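PDB 7CFB: FI20010p1, which probably acts as a tudor-domain scaffold in the piRNA amplification complex of Drosophila, the chain being the apo form of Krimper's first extended tudor domain. Local coordinates for residues T29-D32 with I33-Q36; A43-E46 with N47-V50; A67-D70 with E71-R75; A125-D129 with F130-I134; I134-D137 with G138-I142. All coordinates share one frame; numbering follows the deposited sequence.

Interaction 1 of 5, residues T29-D32 with I33-Q36. With SO4 (sulfate ion), chain C.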
loop_
_atom_site.group_PDB
_atom_site.type_symbol
_atom_site.label_atom_id
_atom_site.label_comp_id
_atom_site.label_asym_id
_atom_site.label_seq_id
_atom_site.Cartn_x
_atom_site.Cartn_y
_atom_site.Cartn_z
ATOM N N THR A 29 10.006 11.167 -6.717
ATOM C CA THR A 29 9.806 10.033 -7.644
ATOM C C THR A 29 9.243 8.824 -6.887
ATOM O O THR A 29 9.200 8.863 -5.685
ATOM C CB THR A 29 11.122 9.605 -8.300
ATOM O OG1 THR A 29 12.023 9.157 -7.299
ATOM C CG2 THR A 29 11.770 10.691 -9.122
ATOM N N ARG A 30 8.850 7.801 -7.622
ATOM C CA ARG A 30 8.293 6.580 -7.021
ATOM C C ARG A 30 9.345 5.927 -6.121
ATOM O O ARG A 30 8.985 5.525 -5.050
ATOM C CB ARG A 30 7.728 5.718 -8.135
ATOM C CG ARG A 30 6.574 6.385 -8.853
ATOM C CD ARG A 30 5.900 5.472 -9.819
ATOM N NE ARG A 30 4.654 6.007 -10.301
ATOM C CZ ARG A 30 3.885 5.383 -11.157
ATOM N NH1 ARG A 30 4.264 4.228 -11.654
ATOM N NH2 ARG A 30 2.758 5.918 -11.548
ATOM N N ARG A 31 10.599 5.876 -6.549
ATOM C CA ARG A 31 11.668 5.295 -5.707
ATOM C C ARG A 31 11.872 6.151 -4.458
ATOM O O ARG A 31 11.954 5.587 -3.406
ATOM C CB ARG A 31 12.970 5.135 -6.491
ATOM C CG ARG A 31 12.956 4.037 -7.543
ATOM C CD ARG A 31 12.346 2.688 -7.176
ATOM N NE ARG A 31 12.874 2.099 -5.954
ATOM C CZ ARG A 31 12.163 1.679 -4.909
ATOM N NH1 ARG A 31 12.795 1.195 -3.865
ATOM N NH2 ARG A 31 10.840 1.733 -4.904
ATOM N N ASP A 32 11.895 7.468 -4.604
ATOM C CA ASP A 32 12.146 8.365 -3.461
ATOM C C ASP A 32 11.029 8.280 -2.427
ATOM O O ASP A 32 11.369 8.123 -1.306
ATOM C CB ASP A 32 12.371 9.810 -3.895
ATOM C CG ASP A 32 13.688 10.059 -4.605
ATOM O OD1 ASP A 32 14.537 9.196 -4.554
ATOM O OD2 ASP A 32 13.820 11.104 -5.221
ATOM N N ILE A 33 9.760 8.269 -2.834
ATOM C CA ILE A 33 8.623 8.265 -1.863
ATOM C C ILE A 33 8.685 7.001 -1.011
ATOM O O ILE A 33 8.508 7.105 0.155
ATOM C CB ILE A 33 7.253 8.508 -2.523
ATOM C CG1 ILE A 33 6.135 8.680 -1.494
ATOM C CG2 ILE A 33 6.903 7.423 -3.507
ATOM C CD1 ILE A 33 6.361 9.764 -0.523
ATOM N N TYR A 34 9.033 5.877 -1.610
ATOM C CA TYR A 34 9.204 4.610 -0.873
ATOM C C TYR A 34 10.288 4.774 0.188
ATOM O O TYR A 34 10.093 4.296 1.263
ATOM C CB TYR A 34 9.659 3.510 -1.820
ATOM C CG TYR A 34 9.962 2.235 -1.099
ATOM C CD1 TYR A 34 8.938 1.433 -0.666
ATOM C CD2 TYR A 34 11.250 1.877 -0.783
ATOM C CE1 TYR A 34 9.173 0.271 0.027
ATOM C CE2 TYR A 34 11.504 0.707 -0.114
ATOM C CZ TYR A 34 10.469 -0.107 0.289
ATOM O OH TYR A 34 10.711 -1.249 0.968
ATOM N N ASN A 35 11.388 5.435 -0.148
ATOM C CA ASN A 35 12.503 5.717 0.790
ATOM C C ASN A 35 12.087 6.677 1.901
ATOM O O ASN A 35 12.644 6.568 2.931
ATOM C CB ASN A 35 13.793 6.105 0.072
ATOM C CG ASN A 35 14.362 4.949 -0.707
ATOM O OD1 ASN A 35 14.291 3.820 -0.287
ATOM N ND2 ASN A 35 14.925 5.221 -1.857
ATOM N N GLN A 36 11.212 7.642 1.633
ATOM C CA GLN A 36 10.875 8.639 2.675
ATOM C C GLN A 36 9.878 8.132 3.710
ATOM O O GLN A 36 9.874 8.697 4.764
ATOM C CB GLN A 36 10.194 9.904 2.164
ATOM C CG GLN A 36 10.649 10.410 0.823
ATOM C CD GLN A 36 12.020 11.022 0.825
ATOM O OE1 GLN A 36 13.010 10.363 1.093
ATOM N NE2 GLN A 36 12.083 12.284 0.467
HETATM S S SO4 C . 12.947 6.834 -10.061
HETATM O O1 SO4 C . 13.820 5.674 -10.217
HETATM O O2 SO4 C . 11.653 6.410 -9.528
HETATM O O3 SO4 C . 12.754 7.465 -11.362
HETATM O O4 SO4 C . 13.568 7.787 -9.144
HETATM O O HOH W 1 14.974 1.386 -2.536
#

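Interaction 2 of 5, residues A43-E46 with N47-V50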
loop_
_atom_site.group_PDB
_atom_site.type_symbol
_atom_site.label_atom_id
_atom_site.label_comp_id
_atom_site.label_asym_id
_atom_site.label_seq_id
_atom_site.Cartn_x
_atom_site.Cartn_y
_atom_site.Cartn_z
ATOM N N ALA A 43 10.936 -6.595 10.973
ATOM C CA ALA A 43 9.963 -7.677 10.715
ATOM C C ALA A 43 10.498 -8.750 9.745
ATOM O O ALA A 43 9.899 -9.783 9.669
ATOM C CB ALA A 43 8.681 -7.066 10.232
ATOM N N PHE A 44 11.564 -8.486 9.003
ATOM C CA PHE A 44 12.101 -9.471 8.038
ATOM C C PHE A 44 13.587 -9.738 8.302
ATOM O O PHE A 44 14.422 -9.272 7.582
ATOM C CB PHE A 44 11.815 -8.980 6.625
ATOM C CG PHE A 44 10.358 -8.776 6.337
ATOM C CD1 PHE A 44 9.742 -7.590 6.643
ATOM C CD2 PHE A 44 9.598 -9.782 5.795
ATOM C CE1 PHE A 44 8.407 -7.396 6.365
ATOM C CE2 PHE A 44 8.260 -9.591 5.529
ATOM C CZ PHE A 44 7.669 -8.398 5.817
ATOM N N PRO A 45 13.897 -10.495 9.355
ATOM C CA PRO A 45 15.248 -10.799 9.680
ATOM C C PRO A 45 15.900 -11.685 8.624
ATOM O O PRO A 45 15.370 -12.652 8.248
ATOM C CB PRO A 45 15.200 -11.579 10.990
ATOM C CG PRO A 45 13.779 -11.557 11.428
ATOM C CD PRO A 45 12.959 -11.065 10.269
ATOM N N GLU A 46 17.140 -11.356 8.318
ATOM C CA GLU A 46 17.990 -12.114 7.373
ATOM C C GLU A 46 18.246 -13.524 7.921
ATOM O O GLU A 46 18.329 -13.678 9.114
ATOM C CB GLU A 46 19.363 -11.452 7.273
ATOM C CG GLU A 46 19.492 -10.374 6.235
ATOM C CD GLU A 46 20.837 -9.689 6.137
ATOM O OE1 GLU A 46 20.987 -8.855 5.271
ATOM O OE2 GLU A 46 21.702 -9.981 6.954
ATOM N N ASN A 47 18.420 -14.477 7.019
ATOM C CA ASN A 47 18.733 -15.902 7.290
ATOM C C ASN A 47 17.618 -16.575 8.067
ATOM O O ASN A 47 17.902 -17.372 8.893
ATOM C CB ASN A 47 20.105 -16.051 7.937
ATOM C CG ASN A 47 21.176 -15.462 7.058
ATOM O OD1 ASN A 47 21.304 -15.832 5.910
ATOM N ND2 ASN A 47 21.908 -14.514 7.583
ATOM N N THR A 48 16.391 -16.240 7.735
ATOM C CA THR A 48 15.220 -16.760 8.456
ATOM C C THR A 48 14.070 -16.972 7.468
ATOM O O THR A 48 14.130 -16.422 6.397
ATOM C CB THR A 48 14.962 -15.711 9.535
ATOM O OG1 THR A 48 15.378 -16.117 10.829
ATOM C CG2 THR A 48 13.614 -15.049 9.482
ATOM N N ILE A 49 13.092 -17.787 7.826
ATOM C CA ILE A 49 11.886 -17.926 6.978
ATOM C C ILE A 49 10.782 -17.169 7.706
ATOM O O ILE A 49 10.604 -17.433 8.859
ATOM C CB ILE A 49 11.506 -19.393 6.762
ATOM C CG1 ILE A 49 12.656 -20.201 6.172
ATOM C CG2 ILE A 49 10.267 -19.501 5.910
ATOM C CD1 ILE A 49 12.362 -21.643 6.080
ATOM N N VAL A 50 10.089 -16.271 7.024
ATOM C CA VAL A 50 9.020 -15.472 7.671
ATOM C C VAL A 50 7.714 -15.593 6.889
ATOM O O VAL A 50 7.752 -15.806 5.687
ATOM C CB VAL A 50 9.438 -14.002 7.861
ATOM C CG1 VAL A 50 10.936 -13.816 7.877
ATOM C CG2 VAL A 50 8.825 -13.101 6.825
#

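Interaction 3 of 5, residues A67-D70 with E71-R75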
loop_
_atom_site.group_PDB
_atom_site.type_symbol
_atom_site.label_atom_id
_atom_site.label_comp_id
_atom_site.label_asym_id
_atom_site.label_seq_id
_atom_site.Cartn_x
_atom_site.Cartn_y
_atom_site.Cartn_z
ATOM N N ALA A 67 4.038 -7.771 3.154
ATOM C CA ALA A 67 3.513 -7.032 4.315
ATOM C C ALA A 67 3.263 -7.974 5.478
ATOM O O ALA A 67 2.628 -8.989 5.286
ATOM C CB ALA A 67 2.269 -6.298 3.932
ATOM N N LYS A 68 3.787 -7.620 6.632
ATOM C CA LYS A 68 3.574 -8.437 7.841
ATOM C C LYS A 68 2.114 -8.397 8.279
ATOM O O LYS A 68 1.626 -9.419 8.609
ATOM C CB LYS A 68 4.575 -8.090 8.932
ATOM C CG LYS A 68 5.690 -9.101 9.086
ATOM C CD LYS A 68 5.185 -10.392 9.590
ATOM C CE LYS A 68 6.235 -11.276 10.209
ATOM N NZ LYS A 68 5.667 -12.603 10.505
ATOM N N TRP A 69 1.464 -7.235 8.260
ATOM C CA TRP A 69 0.053 -7.114 8.714
ATOM C C TRP A 69 -0.074 -7.718 10.110
ATOM O O TRP A 69 -0.977 -8.484 10.343
ATOM C CB TRP A 69 -0.941 -7.712 7.714
ATOM C CG TRP A 69 -1.188 -6.842 6.528
ATOM C CD1 TRP A 69 -0.870 -7.118 5.242
ATOM C CD2 TRP A 69 -1.776 -5.539 6.514
ATOM N NE1 TRP A 69 -1.229 -6.088 4.433
ATOM C CE2 TRP A 69 -1.777 -5.101 5.184
ATOM C CE3 TRP A 69 -2.304 -4.701 7.489
ATOM C CZ2 TRP A 69 -2.300 -3.882 4.798
ATOM C CZ3 TRP A 69 -2.788 -3.476 7.112
ATOM C CH2 TRP A 69 -2.795 -3.082 5.787
ATOM N N ASP A 70 0.898 -7.398 10.989
ATOM C CA ASP A 70 0.980 -7.826 12.422
ATOM C C ASP A 70 0.030 -7.026 13.333
ATOM O O ASP A 70 -0.282 -5.841 13.017
ATOM C CB ASP A 70 2.391 -7.682 12.986
ATOM C CG ASP A 70 2.719 -6.328 13.601
ATOM O OD1 ASP A 70 2.207 -5.296 13.129
ATOM O OD2 ASP A 70 3.519 -6.324 14.531
ATOM N N GLU A 71 -0.263 -7.606 14.503
ATOM C CA GLU A 71 -1.272 -7.091 15.463
ATOM C C GLU A 71 -1.041 -5.596 15.718
ATOM O O GLU A 71 -1.980 -4.927 15.932
ATOM C CB GLU A 71 -1.390 -7.967 16.706
ATOM C CG GLU A 71 -2.339 -9.139 16.529
ATOM C CD GLU A 71 -3.793 -8.811 16.233
ATOM O OE1 GLU A 71 -4.448 -9.595 15.540
ATOM O OE2 GLU A 71 -4.261 -7.767 16.708
ATOM N N SER A 72 0.187 -5.085 15.632
ATOM C CA SER A 72 0.528 -3.647 15.758
ATOM C C SER A 72 -0.077 -2.783 14.639
ATOM O O SER A 72 -0.172 -1.603 14.834
ATOM C CB SER A 72 1.999 -3.449 15.890
ATOM O OG SER A 72 2.670 -3.665 14.675
ATOM N N SER A 73 -0.448 -3.375 13.507
ATOM C CA SER A 73 -1.100 -2.720 12.349
ATOM C C SER A 73 -2.629 -2.746 12.501
ATOM O O SER A 73 -3.301 -2.297 11.601
ATOM C CB SER A 73 -0.683 -3.395 11.079
ATOM O OG SER A 73 -1.301 -4.642 10.932
ATOM N N ASP A 74 -3.140 -3.160 13.654
ATOM C CA ASP A 74 -4.598 -3.348 13.837
ATOM C C ASP A 74 -5.387 -2.076 13.514
ATOM O O ASP A 74 -6.400 -2.212 12.872
ATOM C CB ASP A 74 -4.917 -3.854 15.242
ATOM C CG ASP A 74 -6.360 -4.277 15.414
ATOM O OD1 ASP A 74 -6.686 -5.362 14.983
ATOM O OD2 ASP A 74 -7.143 -3.483 15.936
ATOM N N ARG A 75 -4.901 -0.905 13.875
ATOM C CA ARG A 75 -5.660 0.336 13.587
ATOM C C ARG A 75 -5.819 0.536 12.074
ATOM O O ARG A 75 -6.853 1.025 11.685
ATOM C CB ARG A 75 -5.059 1.530 14.309
ATOM C CG ARG A 75 -5.149 1.417 15.820
ATOM C CD ARG A 75 -6.361 2.112 16.381
ATOM N NE ARG A 75 -6.240 3.539 16.365
ATOM C CZ ARG A 75 -7.243 4.345 16.582
ATOM N NH1 ARG A 75 -8.431 3.835 16.799
ATOM N NH2 ARG A 75 -7.069 5.643 16.581
#

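Interaction 4 of 5, residues A125-D129 with F130-I134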
loop_
_atom_site.group_PDB
_atom_site.type_symbol
_atom_site.label_atom_id
_atom_site.label_comp_id
_atom_site.label_asym_id
_atom_site.label_seq_id
_atom_site.Cartn_x
_atom_site.Cartn_y
_atom_site.Cartn_z
ATOM N N ALA A 125 0.379 9.024 -6.955
ATOM C CA ALA A 125 0.146 8.669 -5.549
ATOM C C ALA A 125 0.646 7.263 -5.251
ATOM O O ALA A 125 0.691 6.459 -6.140
ATOM C CB ALA A 125 -1.318 8.794 -5.252
ATOM N N TYR A 126 0.978 7.020 -3.999
ATOM C CA TYR A 126 1.477 5.704 -3.564
ATOM C C TYR A 126 0.598 5.127 -2.454
ATOM O O TYR A 126 0.369 5.755 -1.482
ATOM C CB TYR A 126 2.931 5.845 -3.132
ATOM C CG TYR A 126 3.604 4.582 -2.678
ATOM C CD1 TYR A 126 3.586 3.456 -3.463
ATOM C CD2 TYR A 126 4.250 4.512 -1.468
ATOM C CE1 TYR A 126 4.211 2.294 -3.080
ATOM C CE2 TYR A 126 4.858 3.348 -1.053
ATOM C CZ TYR A 126 4.846 2.234 -1.864
ATOM O OH TYR A 126 5.438 1.082 -1.503
ATOM N N LEU A 127 0.169 3.900 -2.645
ATOM C CA LEU A 127 -0.617 3.180 -1.625
ATOM C C LEU A 127 0.417 2.469 -0.757
ATOM O O LEU A 127 0.837 1.401 -1.095
ATOM C CB LEU A 127 -1.580 2.231 -2.334
ATOM C CG LEU A 127 -2.530 2.881 -3.328
ATOM C CD1 LEU A 127 -3.663 1.964 -3.664
ATOM C CD2 LEU A 127 -3.080 4.169 -2.785
ATOM N N ILE A 128 0.744 3.093 0.362
ATOM C CA ILE A 128 1.864 2.679 1.252
ATOM C C ILE A 128 1.681 1.259 1.783
ATOM O O ILE A 128 2.664 0.623 2.008
ATOM C CB ILE A 128 2.164 3.730 2.338
ATOM C CG1 ILE A 128 1.101 3.782 3.431
ATOM C CG2 ILE A 128 2.416 5.089 1.724
ATOM C CD1 ILE A 128 1.417 4.704 4.553
ATOM N N ASP A 129 0.461 0.842 2.062
ATOM C CA ASP A 129 0.218 -0.508 2.615
ATOM C C ASP A 129 0.160 -1.585 1.534
ATOM O O ASP A 129 0.330 -2.718 1.899
ATOM C CB ASP A 129 -0.954 -0.493 3.594
ATOM C CG ASP A 129 -0.740 0.479 4.731
ATOM O OD1 ASP A 129 0.369 0.607 5.152
ATOM O OD2 ASP A 129 -1.664 1.119 5.112
ATOM N N PHE A 130 -0.116 -1.222 0.282
ATOM C CA PHE A 130 -0.229 -2.202 -0.830
ATOM C C PHE A 130 0.984 -2.211 -1.765
ATOM O O PHE A 130 1.108 -3.128 -2.513
ATOM C CB PHE A 130 -1.458 -1.928 -1.688
ATOM C CG PHE A 130 -2.784 -1.949 -0.982
ATOM C CD1 PHE A 130 -2.911 -2.440 0.299
ATOM C CD2 PHE A 130 -3.915 -1.464 -1.604
ATOM C CE1 PHE A 130 -4.134 -2.436 0.943
ATOM C CE2 PHE A 130 -5.143 -1.482 -0.969
ATOM C CZ PHE A 130 -5.249 -1.973 0.304
ATOM N N GLY A 131 1.875 -1.247 -1.656
ATOM C CA GLY A 131 3.020 -1.163 -2.563
ATOM C C GLY A 131 2.627 -0.856 -3.994
ATOM O O GLY A 131 3.321 -1.285 -4.857
ATOM N N GLU A 132 1.566 -0.072 -4.190
ATOM C CA GLU A 132 1.100 0.219 -5.569
ATOM C C GLU A 132 1.148 1.715 -5.866
ATOM O O GLU A 132 0.769 2.514 -4.988
ATOM C CB GLU A 132 -0.361 -0.183 -5.721
ATOM C CG GLU A 132 -0.577 -1.674 -5.729
ATOM C CD GLU A 132 -2.050 -1.982 -5.866
ATOM O OE1 GLU A 132 -2.856 -1.030 -5.870
ATOM O OE2 GLU A 132 -2.395 -3.176 -5.970
ATOM N N HIS A 133 1.598 2.057 -7.073
ATOM C CA HIS A 133 1.592 3.471 -7.506
ATOM C C HIS A 133 0.362 3.630 -8.380
ATOM O O HIS A 133 0.119 2.765 -9.163
ATOM C CB HIS A 133 2.883 3.859 -8.210
ATOM C CG HIS A 133 4.084 3.686 -7.360
ATOM N ND1 HIS A 133 4.582 4.677 -6.598
ATOM C CD2 HIS A 133 4.866 2.619 -7.143
ATOM C CE1 HIS A 133 5.619 4.252 -5.951
ATOM N NE2 HIS A 133 5.805 2.999 -6.252
ATOM N N ILE A 134 -0.449 4.636 -8.121
ATOM C CA ILE A 134 -1.691 4.860 -8.898
ATOM C C ILE A 134 -1.815 6.337 -9.243
ATOM O O ILE A 134 -1.219 7.142 -8.580
ATOM C CB ILE A 134 -2.910 4.394 -8.099
ATOM C CG1 ILE A 134 -2.989 5.099 -6.752
ATOM C CG2 ILE A 134 -2.920 2.889 -7.942
ATOM C CD1 ILE A 134 -4.016 6.161 -6.731
#

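Interaction 5 of 5, residues I134-D137 with G138-I142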
loop_
_atom_site.group_PDB
_atom_site.type_symbol
_atom_site.label_atom_id
_atom_site.label_comp_id
_atom_site.label_asym_id
_atom_site.label_seq_id
_atom_site.Cartn_x
_atom_site.Cartn_y
_atom_site.Cartn_z
ATOM N N ILE A 134 -0.449 4.636 -8.121
ATOM C CA ILE A 134 -1.691 4.860 -8.898
ATOM C C ILE A 134 -1.815 6.337 -9.243
ATOM O O ILE A 134 -1.219 7.142 -8.580
ATOM C CB ILE A 134 -2.910 4.394 -8.099
ATOM C CG1 ILE A 134 -2.989 5.099 -6.752
ATOM C CG2 ILE A 134 -2.920 2.889 -7.942
ATOM C CD1 ILE A 134 -4.016 6.161 -6.731
ATOM N N HIS A 135 -2.561 6.632 -10.286
ATOM C CA HIS A 135 -2.829 8.030 -10.660
ATOM C C HIS A 135 -3.999 8.529 -9.812
ATOM O O HIS A 135 -4.953 7.811 -9.661
ATOM C CB HIS A 135 -3.089 8.146 -12.152
ATOM C CG HIS A 135 -3.306 9.554 -12.548
ATOM N ND1 HIS A 135 -2.305 10.459 -12.567
ATOM C CD2 HIS A 135 -4.411 10.218 -12.893
ATOM C CE1 HIS A 135 -2.776 11.612 -12.926
ATOM N NE2 HIS A 135 -4.044 11.485 -13.130
ATOM N N PHE A 136 -3.888 9.722 -9.269
ATOM C CA PHE A 136 -4.947 10.286 -8.416
ATOM C C PHE A 136 -5.506 11.511 -9.131
ATOM O O PHE A 136 -4.826 12.522 -9.208
ATOM C CB PHE A 136 -4.339 10.583 -7.049
ATOM C CG PHE A 136 -5.260 11.081 -5.973
ATOM C CD1 PHE A 136 -5.487 12.427 -5.805
ATOM C CD2 PHE A 136 -5.828 10.210 -5.072
ATOM C CE1 PHE A 136 -6.299 12.883 -4.784
ATOM C CE2 PHE A 136 -6.644 10.668 -4.060
ATOM C CZ PHE A 136 -6.878 12.003 -3.918
ATOM N N ASP A 137 -6.748 11.401 -9.571
ATOM C CA ASP A 137 -7.450 12.452 -10.340
ATOM C C ASP A 137 -7.653 13.720 -9.526
ATOM O O ASP A 137 -7.586 14.753 -10.097
ATOM C CB ASP A 137 -8.798 11.970 -10.826
ATOM C CG ASP A 137 -8.655 11.076 -12.017
ATOM O OD1 ASP A 137 -7.683 11.230 -12.704
ATOM O OD2 ASP A 137 -9.496 10.257 -12.211
ATOM N N GLY A 138 -7.907 13.596 -8.236
ATOM C CA GLY A 138 -8.209 14.741 -7.367
ATOM C C GLY A 138 -9.695 14.854 -7.094
ATOM O O GLY A 138 -10.093 15.783 -6.456
ATOM N N ASN A 139 -10.487 13.933 -7.610
ATOM C CA ASN A 139 -11.947 13.904 -7.374
ATOM C C ASN A 139 -12.262 12.809 -6.354
ATOM O O ASN A 139 -13.403 12.612 -6.060
ATOM C CB ASN A 139 -12.683 13.580 -8.673
ATOM C CG ASN A 139 -12.283 12.227 -9.197
ATOM O OD1 ASN A 139 -11.320 11.660 -8.738
ATOM N ND2 ASN A 139 -13.009 11.686 -10.144
ATOM N N GLU A 140 -11.231 12.093 -5.893
ATOM C CA GLU A 140 -11.397 10.953 -4.948
ATOM C C GLU A 140 -11.843 11.427 -3.560
ATOM O O GLU A 140 -11.423 12.523 -3.140
ATOM C CB GLU A 140 -10.097 10.151 -4.854
ATOM C CG GLU A 140 -9.745 9.419 -6.136
ATOM C CD GLU A 140 -8.900 10.220 -7.111
ATOM O OE1 GLU A 140 -8.692 11.425 -6.861
ATOM O OE2 GLU A 140 -8.451 9.639 -8.120
ATOM N N THR A 141 -12.667 10.612 -2.887
ATOM C CA THR A 141 -13.144 10.890 -1.518
ATOM C C THR A 141 -11.989 10.545 -0.582
ATOM O O THR A 141 -11.627 9.392 -0.532
ATOM C CB THR A 141 -14.320 9.975 -1.190
ATOM O OG1 THR A 141 -15.391 10.413 -2.008
ATOM C CG2 THR A 141 -14.722 10.038 0.258
ATOM N N ILE A 142 -11.487 11.527 0.151
ATOM C CA ILE A 142 -10.287 11.335 1.004
ATOM C C ILE A 142 -10.565 11.755 2.443
ATOM O O ILE A 142 -11.415 12.590 2.662
ATOM C CB ILE A 142 -9.092 12.091 0.407
ATOM C CG1 ILE A 142 -9.318 13.596 0.400
ATOM C CG2 ILE A 142 -8.771 11.575 -0.972
ATOM C CD1 ILE A 142 -8.070 14.378 0.408
HETATM O O HOH W 2 -7.470 7.023 -7.971
#

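Interaction 1 of 5, residues T29-D32 with I33-Q36
With the Arg31 chain bent at chi2 (-44°) and again at chi3, and Tyr34 CG set opposite the backbone N (chi1 175°), guanidinium and phenol ring come to lie alongside each other on the first turn of helix 30-36. Their planes are 37° apart, and Arg31 NH1 approaches Tyr34 CD2 to 3.5 Å. The same turn is N-capped: Thr29 OG1 accepts from Asp32 N at 3.2 Å, while Thr29 O takes Ile33 N at 3.0 Å as the first of the i to i+4 bonds. A sulfate, probably from the crystallisation liquor, rests at this helix start, held by Thr29 OG1 and Arg31 N. Farther along, the Tyr34 hydroxyl is hydrogen-bonded to Ser187 O and Arg158 N. Shortening Arg31 to an alanine is likely to leave this flank of the Tyr34 ring less covered and to break the water link to Asn35. That water accepts from Arg31 NH1 at 2.6 Å and gives a weak, 3.4 Å bond to Asn35 OD1.

Interaction 2 of 5, residues A43-E46 with N47-V50
Phe44 and Val50 meet where the loop 43-46 turns back over strand 49-57, the two side chains crossing at about a right angle. Phe44 CG lies beside the backbone N (chi1 -59°), which puts the ring next to Val50. The Val50 methyl CG2 lies 3.6 Å from Phe44 CD2 and nearly as close to CE2, so a single branch touches the CD2-CE2 bond. The other methyl, CG1, approaches Pro45 CD at 4.2 Å. Next to it Thr48 packs its CG2 against the proline ring, 4.0 Å from Pro45 CG, and against Pro45 O. Asn47, with positive phi (63°), carries the chain round from Glu46 to Thr48. Outward from this shell, Asn184 binds Phe44 O and Glu46 OE1, and the backbones of Asn47, Thr48 and Val50 pair with Val181 and Ile179. The turn thus leads into the five-stranded sheet, where 49-57 pairs with 176-184, consistent with the SN-like half of an extended tudor domain. Between its own limbs the adhesion is apolar, and the polar anchoring comes from the neighbouring strand.

Interaction 3 of 5, residues A67-D70 with E71-R75
Ser73 points its CB back at the chain of Trp69 and Asp70, and its hydroxyl sits between the two: OG lies at the edge of the indole, near the ring plane and 3.6 Å from Trp69 CE3, while it donates to Asp70 O at 2.6 Å. That placement follows from chi1 of 74°, which sets OG between the backbone N and the carbonyl carbon of Ser73. The carbonyl of Asp70 is gripped twice, since Ser73 N also donates to it, nearly straight, at 2.5 Å. Both donors are tilted from the carbonyl plane, OG by 34° and N by 23°. This is a tight turn of 3-10 type over residues 71-73, leading from strand 64-67 into helix 74-80 within the tudor region, with Asp74 N bonding back to Glu71 O at 3.1 Å. Ser73 stands at the N-cap position of that helix, although its side chain makes no capping bond. With an alanine here, Asp70 O would probably keep the backbone N-H but lose its second donor from this turn, and the indole edge its polar neighbour. The Trp69 backbone is tied to Gln155 through N and to Lys77 through O.

Interaction 4 of 5, residues A125-D129 with F130-I134
Tyr126 and His133 stack across the hairpin of strands 123-127 and 132-136, their rings offset, with centroids 4.5 Å apart and planes at 24°. The rings meet because Tyr126 CG lies opposite its backbone N (chi1 -179°) while His133 CG lies beside its own (chi1 -60°). Tyr126 CD1 lies over one face of the imidazole, off toward its rim, and reaches 3.3 Å from His133 CE1. The phenol then continues over the turn, where its OH rests 3.5 Å from Gly131 CA, against the backbone. This non-hydrogen-bonded pair is flanked by two hydrogen-bonded ones, Ala125 with Ile134 and Leu127 with Glu132. On the opposite face of the sheet, shared by these four residues, Leu127 is the bump: CD2 meets Ile134 CG1 at 4.1 Å, while from the turn Phe130 brings CD2 to 4.0 Å from Leu127 CD1. Ile134 CD1 in turn sits on the small Ala125 CB. Gly131 and Glu132 both face Leu127, a G1 beta bulge, and the positive phi of Gly131 suits glycine there. Leu127 N donates to Glu132 O at 2.8 Å, and Leu127 O receives Phe130 N and, weakly, Gly131 N. Outside the hairpin, Asp129 is held by Arg111 and Gln155. The chemistry is therefore divided by face, aromatic stacking on one and mostly apolar packing round Leu127 on the other, with the Glu132 carboxylate salt-bridged to Lys233 and backbone bonds fixing the register.

Interaction 5 of 5, residues I134-D137 with G138-I142
Glu140 folds back over Phe136 where strand 132-136, an outer strand of the antiparallel six-stranded sheet, runs into the loop leading to strand 142-144. Stacking and apolar contacts centre on the phenyl ring. The carboxylate lies almost flat over it, planes 19° apart, with Glu140 OE1 above the centre of one face. Ile142 meets the ring from another direction, its CG2 in the ring plane at the edge, 3.5 Å from Phe136 CZ. Val101 of strand 99-103 packs against both Phe136 and Glu140.

Among the polar contacts, the carboxylate clasps two successive backbone N-H groups: Asp137 N donates to Glu140 OE2 at 2.8 Å, and Gly138 N donates to Glu140 OE1 at 2.7 Å. Each oxygen uses its syn lone pair, so both bonds lie on the side of the other oxygen, and the two together fix the rotation of the group. The bend at chi2 (89°) of Glu140 brings the carboxylate back to these amides. Gly138, at phi 102°, has no side chain to collide with Asp137 O, as any other residue would. A like charge is near, with Asp137 OD2 4.3 Å from Glu140 OE2, and the paired N-H donors probably help to offset it. Water also joins the two segments, one molecule donating to His135 O at 3.1 Å and to Glu140 OE2 at 2.8 Å.

In the fold
Along the chain the five contacts follow in series, and the last two share Ile134. Interactions 4 and 5, 12 Å apart between centres, share strand 132-136, which interaction 4 pairs with 123-127, and touch through Ala125 and Phe136. Interaction 1, on helix 30-36, packs on interaction 4 with centres about 11 Å apart. Interaction 3 lies about 17 Å from interaction 4 between centres, joined to it by Trp69 against Asp129, and touches interaction 2 through Lys68. Interactions 2 and 5 are farthest apart, about 36 Å between centres, on opposite sides of the chain's centre. The hairpin, part of the six-stranded sheet, thus meets helix 30-36 and the loop following strand 64-67 of the five-stranded sheet, consistent with an extended tudor architecture of two joined modules.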